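Local coordinates for Tll0287 protein (PDB 5B82) that carries a covalently attached heme c in a PAS-like domain and is probably redox-active or sensory, though its physiological role is not settled, at residues S50-G55 / K65-P70; V106-Q111 / R173-V178; H117-W122 / R134-A139. All blocks are in the same frame, centred on the assembly; numbering follows the deposited sequence. Where two conformers were deposited one is given.

How the contacts relate
Contact 2 is the buried one: helix 103-114 packs on strand 172-181 through hydrocarbon and a thioether, with no hydrogen bond between its two segments. Contact 3 is partly buried and largely polar, joining the loop entering strand 120-125 to strand 128-136. These two touch, because strands 172-181 and 128-136 are neighbours in the antiparallel sheet, and their centres lie about 9 Å apart. Contact 1 stands apart, its centre about 22 Å from that of contact 2; it joins the loop after helix 28-49 to the residues leading into helix 69-82. All three reach heme c, contact 1 with an iron ligand, contact 2 with a propionate-binding arginine, contact 3 with van der Waals packing at the heme's rim substituents.

Contact 1: residues S50-G55 / K65-P70; sequences STLEGG and KAVCAP. With HEC (heme c), chain B.
Thr51 and Leu52 meet Lys65 and Val67 in two unlike ways, one polar and outward, the other apolar and pressed against heme c. On the tight side, Leu52 CD1 lies 3.5 Å from the heme methyl CMC, whereas Leu52 CD1 and Val67 CG2 are 4.3 Å apart; the two side chains pack more closely on the cofactor than on each other. Val67 presents both methyls to the heme, CG1 at 3.8 Å from C2C of the macrocycle and CG2 at 3.6 Å from CBC. The next residue, Cys68, binds the iron through SG at 2.1 Å, and His145 supplies the other axial ligand.

The solvent side is looser and held by a single side chain. Lys65 is extended throughout, with CG anti to the backbone N (chi1 173°), which carries NZ past Leu52 to cross the Thr51 side chain at about a right angle. There NZ donates to Thr51 OG1 at 2.7 Å and also bonds Leu48 O at the end of helix 28-49. A methionine at Lys65 would probably leave Thr51 OG1 and Leu48 O without their shared donor and leave residues 50-55 less firmly held to 65-70.

The chemistry implies a division of labour: apolar branches pack on the thioether-linked heme beside its cysteine ligand, while one ammonium group ties the start of 65-70 to the end of helix 28-49 and the turn that follows it.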
loop_
_atom_site.group_PDB
_atom_site.type_symbol
_atom_site.label_atom_id
_atom_site.label_comp_id
_atom_site.label_asym_id
_atom_site.label_seq_id
_atom_site.Cartn_x
_atom_site.Cartn_y
_atom_site.Cartn_z
ATOM N N SER A 50 -5.275 -14.016 -1.481
ATOM C CA SER A 50 -5.167 -15.322 -0.803
ATOM C C SER A 50 -5.370 -16.575 -1.664
ATOM O O SER A 50 -4.855 -17.642 -1.332
ATOM C CB SER A 50 -6.102 -15.389 0.410
ATOM O OG SER A 50 -7.450 -15.528 0.005
ATOM N N THR A 51 -6.122 -16.459 -2.753
ATOM C CA THR A 51 -6.400 -17.623 -3.591
ATOM C C THR A 51 -5.226 -18.009 -4.486
ATOM O O THR A 51 -5.249 -19.055 -5.126
ATOM C CB THR A 51 -7.638 -17.404 -4.478
ATOM O OG1 THR A 51 -7.549 -16.120 -5.111
ATOM C CG2 THR A 51 -8.902 -17.470 -3.642
ATOM N N LEU A 52 -4.200 -17.168 -4.528
ATOM C CA LEU A 52 -3.076 -17.390 -5.433
ATOM C C LEU A 52 -1.876 -17.982 -4.691
ATOM O O LEU A 52 -1.600 -17.615 -3.548
ATOM C CB LEU A 52 -2.684 -16.073 -6.113
ATOM C CG LEU A 52 -3.833 -15.123 -6.484
ATOM C CD1 LEU A 52 -3.309 -13.798 -7.021
ATOM C CD2 LEU A 52 -4.794 -15.752 -7.484
ATOM N N GLU A 53 -1.169 -18.900 -5.343
ATOM C CA GLU A 53 0.042 -19.485 -4.766
ATOM C C GLU A 53 1.278 -18.653 -5.125
ATOM O O GLU A 53 1.259 -17.875 -6.081
ATOM C CB GLU A 53 0.226 -20.935 -5.236
ATOM C CG GLU A 53 -0.924 -21.864 -4.883
ATOM C CD GLU A 53 -0.697 -23.293 -5.370
ATOM O OE1 GLU A 53 -1.664 -24.086 -5.361
ATOM O OE2 GLU A 53 0.446 -23.624 -5.759
ATOM N N GLY A 54 2.353 -18.825 -4.361
ATOM C CA GLY A 54 3.585 -18.094 -4.607
ATOM C C GLY A 54 4.631 -18.897 -5.361
ATOM O O GLY A 54 5.350 -18.356 -6.205
ATOM N N GLY A 55 4.712 -20.191 -5.057
ATOM C CA GLY A 55 5.707 -21.067 -5.654
ATOM C C GLY A 55 5.453 -21.424 -7.109
ATOM O O GLY A 55 6.299 -22.040 -7.757
ATOM N N LYS A 65 -6.762 -11.739 -12.235
ATOM C CA LYS A 65 -7.677 -11.300 -11.187
ATOM C C LYS A 65 -7.259 -9.937 -10.643
ATOM O O LYS A 65 -6.071 -9.673 -10.464
ATOM C CB LYS A 65 -7.674 -12.332 -10.057
ATOM C CG LYS A 65 -8.450 -11.973 -8.804
ATOM C CD LYS A 65 -8.217 -13.032 -7.718
ATOM C CE LYS A 65 -9.101 -12.800 -6.494
ATOM N NZ LYS A 65 -8.852 -13.805 -5.412
ATOM N N ALA A 66 -8.238 -9.074 -10.386
ATOM C CA ALA A 66 -7.966 -7.779 -9.780
ATOM C C ALA A 66 -7.652 -7.979 -8.307
ATOM O O ALA A 66 -8.424 -8.587 -7.564
ATOM C CB ALA A 66 -9.149 -6.845 -9.948
ATOM N N VAL A 67 -6.501 -7.489 -7.883
ATOM C CA VAL A 67 -6.114 -7.636 -6.497
ATOM C C VAL A 67 -5.845 -6.264 -5.883
ATOM O O VAL A 67 -6.497 -5.872 -4.915
ATOM C CB VAL A 67 -4.901 -8.578 -6.357
ATOM C CG1 VAL A 67 -4.279 -8.465 -4.970
ATOM C CG2 VAL A 67 -5.310 -10.033 -6.673
ATOM N N CYS A 68 -4.914 -5.519 -6.470
ATOM C CA CYS A 68 -4.476 -4.265 -5.868
ATOM C C CYS A 68 -5.200 -3.012 -6.393
ATOM O O CYS A 68 -5.329 -2.031 -5.665
ATOM C CB CYS A 68 -2.958 -4.122 -5.995
ATOM S SG CYS A 68 -1.987 -5.320 -5.021
ATOM N N ALA A 69 -5.675 -3.042 -7.640
ATOM C CA ALA A 69 -6.442 -1.907 -8.174
ATOM C C ALA A 69 -7.657 -1.513 -7.305
ATOM O O ALA A 69 -7.840 -0.318 -6.986
ATOM C CB ALA A 69 -6.850 -2.146 -9.630
ATOM N N PRO A 70 -8.485 -2.504 -6.903
ATOM C CA PRO A 70 -9.593 -2.137 -6.012
ATOM C C PRO A 70 -9.144 -1.558 -4.670
ATOM O O PRO A 70 -9.918 -0.825 -4.046
ATOM C CB PRO A 70 -10.341 -3.464 -5.806
ATOM C CG PRO A 70 -9.418 -4.522 -6.265
ATOM C CD PRO A 70 -8.589 -3.912 -7.332
HETATM FE FE HEC B . 0.008 -5.615 -5.664
HETATM C CHA HEC B . 0.121 -2.351 -6.595
HETATM C CHB HEC B . 1.178 -4.695 -2.502
HETATM C CHC HEC B . -0.307 -8.807 -4.570
HETATM C CHD HEC B . -0.750 -6.596 -8.868
HETATM N NA HEC B . 0.610 -3.861 -4.738
HETATM C C1A HEC B . 0.438 -2.606 -5.286
HETATM C C2A HEC B . 0.669 -1.616 -4.252
HETATM C C3A HEC B . 0.956 -2.280 -3.126
HETATM C C4A HEC B . 0.932 -3.693 -3.407
HETATM C CMA HEC B . 1.280 -1.685 -1.746
HETATM C CAA HEC B . 0.574 -0.078 -4.418
HETATM C CBA HEC B . 1.949 0.571 -4.576
HETATM C CGA HEC B . 2.425 0.444 -5.998
HETATM O O1A HEC B . 3.460 -0.228 -6.229
HETATM O O2A HEC B . 1.755 0.985 -6.916
HETATM N NB HEC B . 0.390 -6.552 -3.881
HETATM C C1B HEC B . 0.810 -6.003 -2.688
HETATM C C2B HEC B . 0.797 -7.034 -1.671
HETATM C C3B HEC B . 0.395 -8.169 -2.246
HETATM C C4B HEC B . 0.122 -7.890 -3.641
HETATM C CMB HEC B . 1.231 -6.847 -0.194
HETATM C CAB HEC B . 0.227 -9.543 -1.555
HETATM C CBB HEC B . -0.917 -9.496 -0.509
HETATM N NC HEC B . -0.410 -7.376 -6.567
HETATM C C1C HEC B . -0.547 -8.578 -5.909
HETATM C C2C HEC B . -1.129 -9.527 -6.836
HETATM C C3C HEC B . -1.126 -8.964 -8.057
HETATM C C4C HEC B . -0.756 -7.570 -7.888
HETATM C CMC HEC B . -1.243 -11.038 -6.524
HETATM C CAC HEC B . -1.539 -9.619 -9.402
HETATM C CBC HEC B . -2.978 -10.184 -9.444
HETATM N ND HEC B . -0.207 -4.655 -7.460
HETATM C C1D HEC B . -0.664 -5.243 -8.634
HETATM C C2D HEC B . -1.030 -4.198 -9.571
HETATM C C3D HEC B . -0.742 -2.888 -8.849
HETATM C C4D HEC B . -0.238 -3.263 -7.556
HETATM C CMD HEC B . -1.586 -4.361 -11.001
HETATM C CAD HEC B . -0.965 -1.450 -9.363
HETATM C CBD HEC B . -2.394 -1.108 -8.958
HETATM C CGD HEC B . -2.713 0.348 -9.218
HETATM O O1D HEC B . -2.705 0.773 -10.395
HETATM O O2D HEC B . -2.981 1.074 -8.236
#

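Contact 2: residues V106-Q111 / R173-V178; sequences VQALNQ and RGMYAV. With HEC (heme c), chain B.
Leu109 of helix 106-111 and Gly174 of strand 173-178 mark the closest backbone approach, 7.0 Å between their CA atoms, where the segment axes pass 8.9 Å apart and run at 124° to each other. Leu109 CD2 comes to 4.2 Å from Gly174 C, the backbone side of the contact.

Met175 carries most of the side-chain packing. Its CG sits between the backbone N and the carbonyl carbon (chi1 73°), with the chain extended beyond it, which delivers SD to the helix between Ala108 and Leu109. Met175 SD meets Ala108 CB at 3.7 Å and Leu109 CD2 at the same distance, sitting against both residues; the terminal CE rests against Ala108 CB and Leu109 CG. Leu109 and Met175 cross at about a right angle, and Phe132 of strand 128-136 touches both Ala108 and Met175, completing this helix-on-sheet layer.

Arg173 leaves the strand on the side away from the helix, and its guanidinium reaches heme c. Its chain bends at chi2 (72°), laying the guanidinium against the macrocycle with NE 3.3 Å from C4A. NH2 then donates to propionate oxygen O1A at 2.7 Å, while NH1 bonds Lys92 O. In the backbone, Arg173 and Gly174 both face Ile135, forming a classic beta bulge at this point of the sheet.

The strand therefore separates two chemistries: thioether and hydrocarbon meet the helix by apolar packing, with no hydrogen bond between the segments, whereas on the heme side a positive guanidinium is likely to offset the propionate's negative charge.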
loop_
_atom_site.group_PDB
_atom_site.type_symbol
_atom_site.label_atom_id
_atom_site.label_comp_id
_atom_site.label_asym_id
_atom_site.label_seq_id
_atom_site.Cartn_x
_atom_site.Cartn_y
_atom_site.Cartn_z
ATOM N N VAL A 106 9.670 9.442 2.939
ATOM C CA VAL A 106 10.950 8.754 2.995
ATOM C C VAL A 106 11.298 8.417 4.433
ATOM O O VAL A 106 11.789 7.320 4.724
ATOM C CB VAL A 106 12.085 9.576 2.345
ATOM C CG1 VAL A 106 13.412 8.860 2.495
ATOM C CG2 VAL A 106 11.790 9.817 0.876
ATOM N N GLN A 107 11.029 9.357 5.329
ATOM C CA GLN A 107 11.253 9.166 6.757
ATOM C C GLN A 107 10.445 7.982 7.289
ATOM O O GLN A 107 10.944 7.176 8.084
ATOM C CB GLN A 107 10.871 10.432 7.530
ATOM C CG GLN A 107 10.994 10.291 9.045
ATOM C CD GLN A 107 10.216 11.356 9.812
ATOM O OE1 GLN A 107 9.702 11.096 10.904
ATOM N NE2 GLN A 107 10.129 12.556 9.246
ATOM N N ALA A 108 9.191 7.884 6.851
ATOM C CA ALA A 108 8.292 6.862 7.366
ATOM C C ALA A 108 8.730 5.492 6.867
ATOM O O ALA A 108 8.837 4.544 7.650
ATOM C CB ALA A 108 6.850 7.150 6.962
ATOM N N LEU A 109 8.989 5.413 5.563
ATOM C CA LEU A 109 9.500 4.181 4.971
ATOM C C LEU A 109 10.780 3.752 5.660
ATOM O O LEU A 109 10.944 2.580 5.978
ATOM C CB LEU A 109 9.723 4.327 3.465
ATOM C CG LEU A 109 8.434 4.417 2.648
ATOM C CD1 LEU A 109 8.729 4.749 1.192
ATOM C CD2 LEU A 109 7.663 3.107 2.739
ATOM N N ASN A 110 11.673 4.701 5.915
ATOM C CA ASN A 110 12.868 4.425 6.699
ATOM C C ASN A 110 12.567 3.857 8.088
ATOM O O ASN A 110 13.240 2.922 8.522
ATOM C CB ASN A 110 13.755 5.666 6.823
ATOM C CG ASN A 110 14.781 5.761 5.714
ATOM O OD1 ASN A 110 15.422 4.773 5.362
ATOM N ND2 ASN A 110 14.943 6.958 5.155
ATOM N N GLN A 111 11.581 4.422 8.786
ATOM C CA GLN A 111 11.222 3.927 10.116
ATOM C C GLN A 111 10.787 2.466 10.026
ATOM O O GLN A 111 11.238 1.628 10.803
ATOM C CB GLN A 111 10.129 4.782 10.764
ATOM C CG GLN A 111 10.663 5.978 11.567
ATOM C CD GLN A 111 9.565 6.870 12.141
ATOM O OE1 GLN A 111 9.393 8.012 11.711
ATOM N NE2 GLN A 111 8.831 6.358 13.126
ATOM N N ARG A 173 7.092 -3.983 1.608
ATOM C CA ARG A 173 6.497 -3.691 0.306
ATOM C C ARG A 173 6.301 -2.190 0.078
ATOM O O ARG A 173 6.494 -1.683 -1.029
ATOM C CB ARG A 173 5.143 -4.393 0.187
ATOM C CG ARG A 173 4.352 -4.000 -1.043
ATOM C CD ARG A 173 4.960 -4.590 -2.319
ATOM N NE ARG A 173 4.196 -4.178 -3.493
ATOM C CZ ARG A 173 4.420 -3.060 -4.182
ATOM N NH1 ARG A 173 5.402 -2.246 -3.824
ATOM N NH2 ARG A 173 3.666 -2.763 -5.234
ATOM N N GLY A 174 5.909 -1.501 1.142
ATOM C CA GLY A 174 5.543 -0.098 1.095
ATOM C C GLY A 174 4.712 0.192 2.329
ATOM O O GLY A 174 4.860 -0.478 3.358
ATOM N N MET A 175 3.822 1.172 2.235
ATOM C CA MET A 175 3.017 1.577 3.381
ATOM C C MET A 175 1.730 2.233 2.931
ATOM O O MET A 175 1.626 2.671 1.776
ATOM C CB MET A 175 3.796 2.555 4.254
ATOM C CG MET A 175 3.952 3.951 3.645
ATOM S SD MET A 175 5.083 4.952 4.609
ATOM C CE MET A 175 5.096 6.460 3.606
ATOM N N TYR A 176 0.736 2.272 3.822
ATOM C CA TYR A 176 -0.407 3.173 3.636
ATOM C C TYR A 176 -0.072 4.489 4.323
ATOM O O TYR A 176 0.590 4.488 5.361
ATOM C CB TYR A 176 -1.685 2.609 4.254
ATOM C CG TYR A 176 -2.019 1.211 3.791
ATOM C CD1 TYR A 176 -2.699 0.993 2.596
ATOM C CD2 TYR A 176 -1.662 0.116 4.551
ATOM C CE1 TYR A 176 -2.997 -0.294 2.169
ATOM C CE2 TYR A 176 -1.967 -1.166 4.143
ATOM C CZ TYR A 176 -2.624 -1.365 2.953
ATOM O OH TYR A 176 -2.905 -2.647 2.552
ATOM N N ALA A 177 -0.526 5.601 3.748
ATOM C CA ALA A 177 -0.308 6.934 4.328
ATOM C C ALA A 177 -1.620 7.707 4.350
ATOM O O ALA A 177 -2.272 7.876 3.315
ATOM C CB ALA A 177 0.719 7.700 3.528
ATOM N N VAL A 178 -2.025 8.153 5.529
ATOM C CA VAL A 178 -3.237 8.952 5.662
ATOM C C VAL A 178 -2.922 10.291 6.306
ATOM O O VAL A 178 -2.125 10.358 7.238
ATOM C CB VAL A 178 -4.282 8.236 6.529
ATOM C CG1 VAL A 178 -5.521 9.103 6.704
ATOM C CG2 VAL A 178 -4.636 6.883 5.927
HETATM FE FE HEC B . 0.008 -5.615 -5.664
HETATM C CHA HEC B . 0.121 -2.351 -6.595
HETATM C CHB HEC B . 1.178 -4.695 -2.502
HETATM C CHC HEC B . -0.307 -8.807 -4.570
HETATM C CHD HEC B . -0.750 -6.596 -8.868
HETATM N NA HEC B . 0.610 -3.861 -4.738
HETATM C C1A HEC B . 0.438 -2.606 -5.286
HETATM C C2A HEC B . 0.669 -1.616 -4.252
HETATM C C3A HEC B . 0.956 -2.280 -3.126
HETATM C C4A HEC B . 0.932 -3.693 -3.407
HETATM C CMA HEC B . 1.280 -1.685 -1.746
HETATM C CAA HEC B . 0.574 -0.078 -4.418
HETATM C CBA HEC B . 1.949 0.571 -4.576
HETATM C CGA HEC B . 2.425 0.444 -5.998
HETATM O O1A HEC B . 3.460 -0.228 -6.229
HETATM O O2A HEC B . 1.755 0.985 -6.916
HETATM N NB HEC B . 0.390 -6.552 -3.881
HETATM C C1B HEC B . 0.810 -6.003 -2.688
HETATM C C2B HEC B . 0.797 -7.034 -1.671
HETATM C C3B HEC B . 0.395 -8.169 -2.246
HETATM C C4B HEC B . 0.122 -7.890 -3.641
HETATM C CMB HEC B . 1.231 -6.847 -0.194
HETATM C CAB HEC B . 0.227 -9.543 -1.555
HETATM C CBB HEC B . -0.917 -9.496 -0.509
HETATM N NC HEC B . -0.410 -7.376 -6.567
HETATM C C1C HEC B . -0.547 -8.578 -5.909
HETATM C C2C HEC B . -1.129 -9.527 -6.836
HETATM C C3C HEC B . -1.126 -8.964 -8.057
HETATM C C4C HEC B . -0.756 -7.570 -7.888
HETATM C CMC HEC B . -1.243 -11.038 -6.524
HETATM C CAC HEC B . -1.539 -9.619 -9.402
HETATM C CBC HEC B . -2.978 -10.184 -9.444
HETATM N ND HEC B . -0.207 -4.655 -7.460
HETATM C C1D HEC B . -0.664 -5.243 -8.634
HETATM C C2D HEC B . -1.030 -4.198 -9.571
HETATM C C3D HEC B . -0.742 -2.888 -8.849
HETATM C C4D HEC B . -0.238 -3.263 -7.556
HETATM C CMD HEC B . -1.586 -4.361 -11.001
HETATM C CAD HEC B . -0.965 -1.450 -9.363
HETATM C CBD HEC B . -2.394 -1.108 -8.958
HETATM C CGD HEC B . -2.713 0.348 -9.218
HETATM O O1D HEC B . -2.705 0.773 -10.395
HETATM O O2D HEC B . -2.981 1.074 -8.236
#

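Contact 3: residues H117-W122 / R134-A139. With HEC (heme c), chain B.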
loop_
_atom_site.group_PDB
_atom_site.type_symbol
_atom_site.label_atom_id
_atom_site.label_comp_id
_atom_site.label_asym_id
_atom_site.label_seq_id
_atom_site.Cartn_x
_atom_site.Cartn_y
_atom_site.Cartn_z
ATOM N N HIS A 117 9.525 -4.796 13.618
ATOM C CA HIS A 117 8.383 -4.964 14.507
ATOM C C HIS A 117 7.426 -3.769 14.415
ATOM O O HIS A 117 6.277 -3.852 14.833
ATOM C CB HIS A 117 8.847 -5.103 15.952
ATOM C CG HIS A 117 9.607 -6.362 16.233
ATOM N ND1 HIS A 117 8.981 -7.549 16.542
ATOM C CD2 HIS A 117 10.937 -6.614 16.271
ATOM C CE1 HIS A 117 9.893 -8.485 16.743
ATOM N NE2 HIS A 117 11.088 -7.943 16.587
ATOM N N LEU A 118 7.902 -2.650 13.886
ATOM C CA LEU A 118 7.060 -1.453 13.833
ATOM C C LEU A 118 5.947 -1.632 12.810
ATOM O O LEU A 118 6.211 -1.678 11.612
ATOM C CB LEU A 118 7.903 -0.227 13.474
ATOM C CG LEU A 118 7.135 1.092 13.351
ATOM C CD1 LEU A 118 6.552 1.479 14.689
ATOM C CD2 LEU A 118 8.068 2.176 12.822
ATOM N N GLN A 119 4.700 -1.726 13.267
ATOM C CA GLN A 119 3.596 -1.918 12.323
ATOM C C GLN A 119 3.011 -0.617 11.786
ATOM O O GLN A 119 2.598 -0.544 10.624
ATOM C CB GLN A 119 2.486 -2.759 12.937
ATOM C CG GLN A 119 2.909 -4.202 13.191
ATOM C CD GLN A 119 3.622 -4.837 11.999
ATOM O OE1 GLN A 119 3.100 -4.854 10.882
ATOM N NE2 GLN A 119 4.825 -5.365 12.236
ATOM N N ALA A 120 2.937 0.398 12.640
ATOM C CA ALA A 120 2.323 1.658 12.222
ATOM C C ALA A 120 2.652 2.762 13.195
ATOM O O ALA A 120 3.021 2.509 14.332
ATOM C CB ALA A 120 0.803 1.508 12.116
ATOM N N PHE A 121 2.483 4.002 12.762
ATOM C CA PHE A 121 2.676 5.090 13.705
ATOM C C PHE A 121 1.938 6.326 13.226
ATOM O O PHE A 121 1.613 6.433 12.042
ATOM C CB PHE A 121 4.175 5.371 13.921
ATOM C CG PHE A 121 4.856 6.019 12.749
ATOM C CD1 PHE A 121 4.972 7.403 12.680
ATOM C CD2 PHE A 121 5.397 5.252 11.727
ATOM C CE1 PHE A 121 5.605 8.012 11.604
ATOM C CE2 PHE A 121 6.028 5.852 10.651
ATOM C CZ PHE A 121 6.131 7.244 10.589
ATOM N N TRP A 122 1.634 7.224 14.161
ATOM C CA TRP A 122 1.141 8.505 13.726
ATOM C C TRP A 122 1.988 9.658 14.226
ATOM O O TRP A 122 2.643 9.601 15.254
ATOM C CB TRP A 122 -0.390 8.698 13.863
ATOM C CG TRP A 122 -1.052 8.514 15.202
ATOM C CD1 TRP A 122 -1.430 7.335 15.782
ATOM C CD2 TRP A 122 -1.511 9.553 16.080
ATOM N NE1 TRP A 122 -2.056 7.571 16.982
ATOM C CE2 TRP A 122 -2.120 8.927 17.187
ATOM C CE3 TRP A 122 -1.453 10.949 16.043
ATOM C CZ2 TRP A 122 -2.655 9.646 18.249
ATOM C CZ3 TRP A 122 -1.990 11.665 17.099
ATOM C CH2 TRP A 122 -2.584 11.012 18.186
ATOM N N ARG A 134 2.679 -0.049 7.793
ATOM C CA ARG A 134 3.525 -0.827 6.891
ATOM C C ARG A 134 2.747 -1.903 6.126
ATOM O O ARG A 134 1.741 -2.435 6.603
ATOM C CB ARG A 134 4.722 -1.444 7.640
ATOM C CG ARG A 134 4.530 -2.881 8.080
ATOM C CD ARG A 134 5.655 -3.364 9.017
ATOM N NE ARG A 134 6.873 -3.785 8.329
ATOM C CZ ARG A 134 8.098 -3.385 8.664
ATOM N NH1 ARG A 134 8.270 -2.538 9.673
ATOM N NH2 ARG A 134 9.154 -3.833 7.992
ATOM N N ILE A 135 3.220 -2.191 4.921
ATOM C CA ILE A 135 2.721 -3.299 4.119
ATOM C C ILE A 135 3.877 -4.269 3.896
ATOM O O ILE A 135 4.914 -3.891 3.345
ATOM C CB ILE A 135 2.229 -2.816 2.747
ATOM C CG1 ILE A 135 1.082 -1.825 2.913
ATOM C CG2 ILE A 135 1.771 -4.001 1.891
ATOM C CD1 ILE A 135 0.819 -0.961 1.695
ATOM N N ASP A 136 3.709 -5.515 4.320
ATOM C CA ASP A 136 4.753 -6.503 4.112
ATOM C C ASP A 136 4.397 -7.432 2.955
ATOM O O ASP A 136 3.248 -7.489 2.521
ATOM C CB ASP A 136 5.026 -7.299 5.391
ATOM C CG ASP A 136 5.729 -6.467 6.465
ATOM O OD1 ASP A 136 6.514 -5.556 6.114
ATOM O OD2 ASP A 136 5.500 -6.734 7.667
ATOM N N VAL A 137 5.393 -8.148 2.455
ATOM C CA VAL A 137 5.183 -9.072 1.351
ATOM C C VAL A 137 4.862 -10.465 1.882
ATOM O O VAL A 137 5.643 -11.015 2.648
ATOM C CB VAL A 137 6.440 -9.149 0.476
ATOM C CG1 VAL A 137 6.277 -10.208 -0.602
ATOM C CG2 VAL A 137 6.743 -7.787 -0.142
ATOM N N GLN A 138 3.710 -11.023 1.499
ATOM C CA GLN A 138 3.421 -12.453 1.727
ATOM C C GLN A 138 3.649 -13.278 0.459
ATOM O O GLN A 138 3.878 -12.720 -0.616
ATOM C CB GLN A 138 1.988 -12.676 2.221
ATOM C CG GLN A 138 1.714 -12.144 3.618
ATOM C CD GLN A 138 1.245 -10.717 3.594
ATOM O OE1 GLN A 138 0.482 -10.328 2.715
ATOM N NE2 GLN A 138 1.709 -9.916 4.549
ATOM N N ALA A 139 3.573 -14.604 0.587
ATOM C CA ALA A 139 3.829 -15.508 -0.532
ATOM C C ALA A 139 2.923 -15.275 -1.735
ATOM O O ALA A 139 3.380 -15.337 -2.872
ATOM C CB ALA A 139 3.744 -16.982 -0.084
HETATM FE FE HEC B . 0.008 -5.615 -5.664
HETATM C CHA HEC B . 0.121 -2.351 -6.595
HETATM C CHB HEC B . 1.178 -4.695 -2.502
HETATM C CHC HEC B . -0.307 -8.807 -4.570
HETATM C CHD HEC B . -0.750 -6.596 -8.868
HETATM N NA HEC B . 0.610 -3.861 -4.738
HETATM C C1A HEC B . 0.438 -2.606 -5.286
HETATM C C2A HEC B . 0.669 -1.616 -4.252
HETATM C C3A HEC B . 0.956 -2.280 -3.126
HETATM C C4A HEC B . 0.932 -3.693 -3.407
HETATM C CMA HEC B . 1.280 -1.685 -1.746
HETATM C CAA HEC B . 0.574 -0.078 -4.418
HETATM C CBA HEC B . 1.949 0.571 -4.576
HETATM C CGA HEC B . 2.425 0.444 -5.998
HETATM O O1A HEC B . 3.460 -0.228 -6.229
HETATM O O2A HEC B . 1.755 0.985 -6.916
HETATM N NB HEC B . 0.390 -6.552 -3.881
HETATM C C1B HEC B . 0.810 -6.003 -2.688
HETATM C C2B HEC B . 0.797 -7.034 -1.671
HETATM C C3B HEC B . 0.395 -8.169 -2.246
HETATM C C4B HEC B . 0.122 -7.890 -3.641
HETATM C CMB HEC B . 1.231 -6.847 -0.194
HETATM C CAB HEC B . 0.227 -9.543 -1.555
HETATM C CBB HEC B . -0.917 -9.496 -0.509
HETATM N NC HEC B . -0.410 -7.376 -6.567
HETATM C C1C HEC B . -0.547 -8.578 -5.909
HETATM C C2C HEC B . -1.129 -9.527 -6.836
HETATM C C3C HEC B . -1.126 -8.964 -8.057
HETATM C C4C HEC B . -0.756 -7.570 -7.888
HETATM C CMC HEC B . -1.243 -11.038 -6.524
HETATM C CAC HEC B . -1.539 -9.619 -9.402
HETATM C CBC HEC B . -2.978 -10.184 -9.444
HETATM N ND HEC B . -0.207 -4.655 -7.460
HETATM C C1D HEC B . -0.664 -5.243 -8.634
HETATM C C2D HEC B . -1.030 -4.198 -9.571
HETATM C C3D HEC B . -0.742 -2.888 -8.849
HETATM C C4D HEC B . -0.238 -3.263 -7.556
HETATM C CMD HEC B . -1.586 -4.361 -11.001
HETATM C CAD HEC B . -0.965 -1.450 -9.363
HETATM C CBD HEC B . -2.394 -1.108 -8.958
HETATM C CGD HEC B . -2.713 0.348 -9.218
HETATM O O1D HEC B . -2.705 0.773 -10.395
HETATM O O2D HEC B . -2.981 1.074 -8.236
HETATM O O HOH W 1 6.355 -6.816 9.979
HETATM O O HOH W 2 3.160 -6.653 8.778
#
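Gln119 and Arg134 face each other across the beta hairpin of strands 120-125 and 128-136, part of the antiparallel sheet of the PAS-like domain, at the end where the chain enters the first strand. The backbone evidence is a bond from Arg134 N to Gln119 O of 2.9 Å, which continues the strand pairing beyond the pair Phe121 and Phe132.

The Arg134 side chain reaches back along the entering loop. Its chi1 of 97° departs from a staggered value, and the chain bends again at chi3, bringing NH1 to Leu118 O at 3.0 Å, with this oxygen close to the guanidinium plane. NH1 also bonds Phe112 O of helix 103-114. At another edge of the guanidinium, NE meets Asp136 OD1 at 2.9 Å on the syn side of the carboxylate, the hydrogen bond of this salt bridge being nearly straight (177°). Partners at two edges fix the rotation of this buried guanidinium, and the Asp136 carboxylate is likely to offset its charge.

Gln119 folds over the aliphatic part of Arg134, OE1 lying 3.5 Å from CD, with the amide and guanidinium planes 39° apart. Its OE1 also accepts from Arg133 NH1. Two waters bridge the Gln119 amide to Asp136 OD2: one lies 3.1 Å from NE2, the other 2.8 Å from OE1. The alternation of the strand turns Ile135 to the other side of the sheet, where its CD1 packs 3.5 Å from heme methyl CMA.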